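Long-range contacts in putative uncharacterized protein lp_3323 (Lactobacillus plantarum, PDB 3DC7), which is of unknown function but belongs to the GDSL-like lipase/acylhydrolase family of the SGNH hydrolase clan and so probably hydrolyses ester bonds: residues 22-27 against 50-55; 83-88 against 131-136. All coordinates share one frame; numbering follows the deposited sequence.

Interaction 1 of 2, residues 22-27 against 50-55; sequences KRPAWL and WDVERS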
loop_
_atom_site.group_PDB
_atom_site.type_symbol
_atom_site.label_atom_id
_atom_site.label_comp_id
_atom_site.label_asym_id
_atom_site.label_seq_id
_atom_site.Cartn_x
_atom_site.Cartn_y
_atom_site.Cartn_z
ATOM N N LYS A 22 16.360 -10.174 -17.787
ATOM C CA LYS A 22 17.533 -10.255 -18.665
ATOM C C LYS A 22 17.727 -9.012 -19.531
ATOM O O LYS A 22 18.843 -8.705 -19.909
ATOM C CB LYS A 22 17.462 -11.503 -19.554
ATOM C CG LYS A 22 17.272 -12.819 -18.772
ATOM C CD LYS A 22 16.983 -14.040 -19.690
ATOM C CE LYS A 22 15.719 -13.878 -20.570
ATOM N NZ LYS A 22 14.502 -13.359 -19.861
ATOM N N ARG A 23 16.639 -8.308 -19.840
ATOM C CA ARG A 23 16.664 -7.158 -20.744
ATOM C C ARG A 23 15.856 -5.980 -20.199
ATOM O O ARG A 23 14.879 -5.541 -20.833
ATOM C CB ARG A 23 16.144 -7.558 -22.135
ATOM C CG ARG A 23 17.110 -8.432 -22.943
ATOM C CD ARG A 23 16.490 -8.974 -24.239
ATOM N NE ARG A 23 15.119 -9.465 -24.077
ATOM C CZ ARG A 23 14.792 -10.675 -23.630
ATOM N NH1 ARG A 23 15.736 -11.550 -23.283
ATOM N NH2 ARG A 23 13.513 -11.009 -23.522
ATOM N N PRO A 24 16.258 -5.453 -19.020
ATOM C CA PRO A 24 15.508 -4.328 -18.448
ATOM C C PRO A 24 15.716 -3.042 -19.236
ATOM O O PRO A 24 16.767 -2.853 -19.859
ATOM C CB PRO A 24 16.112 -4.174 -17.058
ATOM C CG PRO A 24 17.515 -4.695 -17.197
ATOM C CD PRO A 24 17.407 -5.835 -18.176
ATOM N N ALA A 25 14.720 -2.165 -19.205
ATOM C CA ALA A 25 14.852 -0.840 -19.788
ATOM C C ALA A 25 14.496 0.187 -18.713
ATOM O O ALA A 25 13.466 0.084 -18.053
ATOM C CB ALA A 25 13.946 -0.701 -20.993
ATOM N N TRP A 26 15.352 1.185 -18.561
ATOM C CA TRP A 26 15.253 2.152 -17.474
ATOM C C TRP A 26 14.996 3.543 -18.032
ATOM O O TRP A 26 15.889 4.166 -18.601
ATOM C CB TRP A 26 16.550 2.128 -16.667
ATOM C CG TRP A 26 16.951 0.732 -16.218
ATOM C CD1 TRP A 26 17.821 -0.113 -16.850
ATOM C CD2 TRP A 26 16.506 0.040 -15.041
ATOM N NE1 TRP A 26 17.950 -1.285 -16.140
ATOM C CE2 TRP A 26 17.153 -1.222 -15.027
ATOM C CE3 TRP A 26 15.620 0.358 -14.000
ATOM C CZ2 TRP A 26 16.937 -2.169 -14.017
ATOM C CZ3 TRP A 26 15.412 -0.591 -12.979
ATOM C CH2 TRP A 26 16.066 -1.833 -13.003
ATOM N N LEU A 27 13.762 4.018 -17.890
ATOM C CA LEU A 27 13.383 5.339 -18.389
ATOM C C LEU A 27 13.335 6.331 -17.241
ATOM O O LEU A 27 12.601 6.125 -16.278
ATOM C CB LEU A 27 12.028 5.262 -19.104
ATOM C CG LEU A 27 11.412 6.534 -19.699
ATOM C CD1 LEU A 27 12.249 7.093 -20.843
ATOM C CD2 LEU A 27 9.959 6.277 -20.146
ATOM N N TRP A 50 21.503 -9.252 -11.451
ATOM C CA TRP A 50 20.614 -10.025 -12.313
ATOM C C TRP A 50 21.352 -10.763 -13.426
ATOM O O TRP A 50 20.762 -11.607 -14.091
ATOM C CB TRP A 50 19.551 -9.119 -12.935
ATOM C CG TRP A 50 18.573 -8.516 -11.970
ATOM C CD1 TRP A 50 18.383 -8.858 -10.658
ATOM C CD2 TRP A 50 17.617 -7.490 -12.259
ATOM N NE1 TRP A 50 17.382 -8.088 -10.110
ATOM C CE2 TRP A 50 16.893 -7.246 -11.074
ATOM C CE3 TRP A 50 17.311 -6.743 -13.405
ATOM C CZ2 TRP A 50 15.889 -6.278 -10.998
ATOM C CZ3 TRP A 50 16.317 -5.796 -13.331
ATOM C CH2 TRP A 50 15.615 -5.570 -12.131
ATOM N N ASP A 51 22.631 -10.433 -13.619
ATOM C CA ASP A 51 23.434 -10.895 -14.757
ATOM C C ASP A 51 22.656 -10.725 -16.053
ATOM O O ASP A 51 22.324 -11.693 -16.749
ATOM C CB ASP A 51 23.933 -12.339 -14.573
ATOM C CG ASP A 51 25.017 -12.724 -15.591
ATOM O OD1 ASP A 51 26.114 -12.101 -15.598
ATOM O OD2 ASP A 51 24.760 -13.654 -16.393
ATOM N N VAL A 52 22.360 -9.469 -16.359
ATOM C CA VAL A 52 21.537 -9.131 -17.509
ATOM C C VAL A 52 22.270 -9.414 -18.810
ATOM O O VAL A 52 23.500 -9.346 -18.889
ATOM C CB VAL A 52 21.052 -7.645 -17.462
ATOM C CG1 VAL A 52 20.206 -7.403 -16.232
ATOM C CG2 VAL A 52 22.236 -6.669 -17.490
ATOM N N GLU A 53 21.481 -9.769 -19.810
ATOM C CA GLU A 53 21.917 -9.910 -21.179
ATOM C C GLU A 53 22.226 -8.503 -21.708
ATOM O O GLU A 53 23.262 -8.286 -22.345
ATOM C CB GLU A 53 20.809 -10.638 -21.953
ATOM C CG GLU A 53 20.774 -10.491 -23.464
ATOM C CD GLU A 53 19.527 -11.146 -24.088
ATOM O OE1 GLU A 53 18.735 -11.794 -23.345
ATOM O OE2 GLU A 53 19.342 -11.012 -25.325
ATOM N N ARG A 54 21.349 -7.545 -21.412
ATOM C CA ARG A 54 21.645 -6.128 -21.648
ATOM C C ARG A 54 20.771 -5.216 -20.789
ATOM O O ARG A 54 19.694 -5.611 -20.358
ATOM C CB ARG A 54 21.519 -5.757 -23.133
ATOM C CG ARG A 54 20.112 -5.851 -23.684
ATOM C CD ARG A 54 19.899 -4.883 -24.843
ATOM N NE ARG A 54 18.473 -4.654 -25.049
ATOM C CZ ARG A 54 17.675 -5.442 -25.756
ATOM N NH1 ARG A 54 18.153 -6.529 -26.356
ATOM N NH2 ARG A 54 16.389 -5.142 -25.856
ATOM N N SER A 55 21.252 -4.003 -20.538
ATOM C CA SER A 55 20.556 -3.049 -19.682
ATOM C C SER A 55 20.501 -1.713 -20.401
ATOM O O SER A 55 21.516 -1.015 -20.503
ATOM C CB SER A 55 21.275 -2.913 -18.329
ATOM O OG SER A 55 20.535 -2.123 -17.398
HETATM O O HOH W 1 15.818 -3.803 -22.956
#

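Interaction 2 of 2, residues 83-88 against 131-136; sequences ADFIAV and PKLFIS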
loop_
_atom_site.group_PDB
_atom_site.type_symbol
_atom_site.label_atom_id
_atom_site.label_comp_id
_atom_site.label_asym_id
_atom_site.label_seq_id
_atom_site.Cartn_x
_atom_site.Cartn_y
_atom_site.Cartn_z
ATOM N N ALA A 83 12.287 -5.481 -24.729
ATOM C CA ALA A 83 12.467 -5.221 -23.305
ATOM C C ALA A 83 11.638 -6.226 -22.509
ATOM O O ALA A 83 10.475 -6.453 -22.836
ATOM C CB ALA A 83 12.028 -3.815 -22.979
ATOM N N ASP A 84 12.233 -6.845 -21.489
ATOM C CA ASP A 84 11.482 -7.796 -20.657
ATOM C C ASP A 84 11.038 -7.200 -19.323
ATOM O O ASP A 84 10.333 -7.858 -18.547
ATOM C CB ASP A 84 12.241 -9.123 -20.465
ATOM C CG ASP A 84 13.366 -9.026 -19.462
ATOM O OD1 ASP A 84 13.791 -7.901 -19.133
ATOM O OD2 ASP A 84 13.844 -10.086 -19.006
ATOM N N PHE A 85 11.456 -5.959 -19.072
ATOM C CA PHE A 85 11.073 -5.195 -17.888
ATOM C C PHE A 85 11.211 -3.714 -18.206
ATOM O O PHE A 85 12.203 -3.292 -18.805
ATOM C CB PHE A 85 11.967 -5.563 -16.695
ATOM C CG PHE A 85 11.711 -4.740 -15.443
ATOM C CD1 PHE A 85 10.492 -4.826 -14.761
ATOM C CD2 PHE A 85 12.702 -3.902 -14.932
ATOM C CE1 PHE A 85 10.261 -4.075 -13.596
ATOM C CE2 PHE A 85 12.486 -3.150 -13.784
ATOM C CZ PHE A 85 11.258 -3.243 -13.102
ATOM N N ILE A 86 10.215 -2.931 -17.816
ATOM C CA ILE A 86 10.275 -1.488 -17.989
ATOM C C ILE A 86 10.046 -0.765 -16.670
ATOM O O ILE A 86 9.018 -0.944 -16.013
ATOM C CB ILE A 86 9.279 -0.978 -19.067
ATOM C CG1 ILE A 86 9.630 -1.587 -20.432
ATOM C CG2 ILE A 86 9.295 0.561 -19.134
ATOM C CD1 ILE A 86 8.449 -1.686 -21.406
ATOM N N ALA A 87 11.017 0.056 -16.302
ATOM C CA ALA A 87 10.924 0.904 -15.132
ATOM C C ALA A 87 10.910 2.383 -15.544
ATOM O O ALA A 87 11.703 2.817 -16.394
ATOM C CB ALA A 87 12.078 0.623 -14.205
ATOM N N VAL A 88 9.990 3.143 -14.955
ATOM C CA VAL A 88 9.948 4.591 -15.147
ATOM C C VAL A 88 10.196 5.302 -13.827
ATOM O O VAL A 88 9.505 5.058 -12.834
ATOM C CB VAL A 88 8.621 5.066 -15.769
ATOM C CG1 VAL A 88 8.628 6.586 -15.971
ATOM C CG2 VAL A 88 8.358 4.326 -17.081
ATOM N N PRO A 131 6.219 -6.799 -17.758
ATOM C CA PRO A 131 6.067 -6.240 -16.419
ATOM C C PRO A 131 6.667 -4.837 -16.320
ATOM O O PRO A 131 7.752 -4.579 -16.856
ATOM C CB PRO A 131 6.831 -7.231 -15.520
ATOM C CG PRO A 131 7.738 -7.966 -16.424
ATOM C CD PRO A 131 7.065 -8.010 -17.758
ATOM N N LYS A 132 5.945 -3.940 -15.657
ATOM C CA LYS A 132 6.361 -2.545 -15.546
ATOM C C LYS A 132 6.146 -2.038 -14.143
ATOM O O LYS A 132 5.202 -2.437 -13.470
ATOM C CB LYS A 132 5.528 -1.644 -16.464
ATOM C CG LYS A 132 5.343 -2.155 -17.846
ATOM C CD LYS A 132 4.206 -1.442 -18.532
ATOM C CE LYS A 132 3.956 -2.098 -19.861
ATOM N NZ LYS A 132 3.171 -3.340 -19.657
ATOM N N LEU A 133 7.009 -1.129 -13.715
ATOM C CA LEU A 133 6.710 -0.360 -12.526
ATOM C C LEU A 133 7.076 1.118 -12.653
ATOM O O LEU A 133 7.967 1.494 -13.427
ATOM C CB LEU A 133 7.293 -1.001 -11.253
ATOM C CG LEU A 133 8.773 -1.183 -10.917
ATOM C CD1 LEU A 133 9.639 -0.135 -11.519
ATOM C CD2 LEU A 133 8.942 -1.138 -9.420
ATOM N N PHE A 134 6.365 1.943 -11.892
ATOM C CA PHE A 134 6.624 3.372 -11.793
ATOM C C PHE A 134 7.286 3.677 -10.466
ATOM O O PHE A 134 6.790 3.269 -9.415
ATOM C CB PHE A 134 5.318 4.160 -11.909
ATOM C CG PHE A 134 5.058 4.692 -13.283
ATOM C CD1 PHE A 134 4.965 6.057 -13.502
ATOM C CD2 PHE A 134 4.928 3.824 -14.369
ATOM C CE1 PHE A 134 4.733 6.561 -14.777
ATOM C CE2 PHE A 134 4.703 4.318 -15.650
ATOM C CZ PHE A 134 4.605 5.685 -15.852
ATOM N N ILE A 135 8.413 4.380 -10.522
ATOM C CA ILE A 135 9.152 4.761 -9.317
ATOM C C ILE A 135 9.085 6.278 -9.164
ATOM O O ILE A 135 9.461 7.005 -10.077
ATOM C CB ILE A 135 10.629 4.294 -9.375
ATOM C CG1 ILE A 135 10.710 2.781 -9.646
ATOM C CG2 ILE A 135 11.319 4.626 -8.083
ATOM C CD1 ILE A 135 12.044 2.335 -10.180
ATOM N N SER A 136 8.589 6.756 -8.025
ATOM C CA SER A 136 8.624 8.201 -7.749
ATOM C C SER A 136 9.649 8.541 -6.662
ATOM O O SER A 136 9.884 7.746 -5.749
ATOM C CB SER A 136 7.241 8.718 -7.383
ATOM O OG SER A 136 6.766 8.101 -6.204
#

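Interaction 1 of 2, residues 22-27 against 50-55
The carbonyl oxygen of Lys22 takes two backbone N-H groups from the loop between helix 42-50 and strand 56-59, which joins that loop to the start of strand 24-28 in the alpha/beta SGNH-hydrolase sheet. Arg54 N approaches it nearly along the C=O axis, 3.1 Å from Lys22 O, with 166° at the hydrogen, whereas the bond from Glu53 N is weak and bent. Charged side chains meet at the next residue, Arg23. Glu53 CG stands anti to the backbone N and the chain beyond it is extended, which carries the carboxylate alongside Arg23; Arg23 NH1 forms a salt bridge with Glu53 OE1 at 3.0 Å. The carboxylate oxygen lies in the guanidinium plane, but the nitrogen meets it from above the carboxylate plane. Arg23 NE is bound to Asp82 O. Across one face of the Arg54 guanidinium passes the aliphatic part of Arg23, with Arg23 CD 3.6 Å from Arg54 NH1; Arg54 itself is paired with Asp56 and Asp82. An alanine in place of Arg23 would probably leave Glu53 OE1 without its salt-bridge partner and uncover that face of the Arg54 guanidinium. Farther along the strand, Pro24 CD packs on Val52 CG1 at 3.8 Å, and Pro24 CB faces the edge of the Trp50 ring. Trp26 and Trp50 reach toward each other tip to tip, CZ2 of Trp26 lying 3.7 Å from CZ3 of Trp50; the six-membered rings are tilted by 23° and displaced, with little of one lying over the other. Trp26 NE1, on the pyrrole part of the same indole, donates to Ser55 OG at 3.0 Å. The contact thus grades from paired charges to buried indoles, where the Ser55 hydroxyl satisfies the Trp26 N-H.

Interaction 2 of 2, residues 83-88 against 131-136
Leu133 CG is turned between its backbone N and carbonyl carbon (chi1 65°), and Phe85 CG stands anti to its own backbone N; Leu133 CD1 touches both Phe85 CZ, 3.8 Å away, and Ala87 CB, 3.7 Å away. The two segments are neighbouring parallel strands in the five-stranded sheet of the alpha/beta SGNH-hydrolase fold, and their axes are inclined by 20°. Four backbone hydrogen bonds alternate between them, beginning with Ile86 N to Pro131 O, Leu133 N to Ile86 O and Val88 N to Leu133 O. Ile86, Ala87 and Val88 are thereby set beside Lys132, Leu133 and Phe134. Accessory CA-H...O contacts accompany these bonds, such as Lys132 CA to Ile86 O at 3.1 Å.

Ala87 and Leu133 share one face of the sheet, on which helix 206-223 lies: its Leu216 and Phe219 touch Leu133, and its Leu220 touches Phe85. The other face carries Ile86, Lys132, Val88 and Phe134, and helix 112-126 covers Phe134 there with four leucines. Lys132 directs its ammonium away from the neighbouring strand to Val130 O, Trp127 O and Gln124 OE1, three acceptors for its N-H groups, which would probably help to stabilise the charge. At the start of the pairing, the Pro131 ring rests against the loop leading into strand 85-89, CG 3.4 Å from Asp84 O. At the far end, Val88 and Phe134 lie side by side and point the same way. In the conformer of Phe134 described here, one of two, Val88 CB sits over the ring centre in a CH-pi contact, 4.0 Å from the centroid; this detail holds for that copy alone. The fourth backbone bond closes the pairing beside them, Ile135 N giving to Val88 O at 2.6 Å.

In the fold
Interaction 1 closes before interaction 2 opens along the chain, and their centres lie 11 Å apart on the same side of the molecule's centre. Strands 24-28 and 85-89 are neighbours in the parallel sheet, so the two contacts join directly: Ala25 N probably bonds to Phe85 O and Leu27 N to Ala87 O, each at 2.8 Å. Strand order runs 56-59, 24-28, 85-89, 132-136, 177-179. Interaction 1 ties the first of the central strands to the loop leading into edge strand 56-59, while interaction 2 pairs the next two. Helix 206-223 packs on Trp26 and Trp50 of interaction 1 and on Phe85, Leu133 and Ile135 of interaction 2, so their buried parts share one apolar layer.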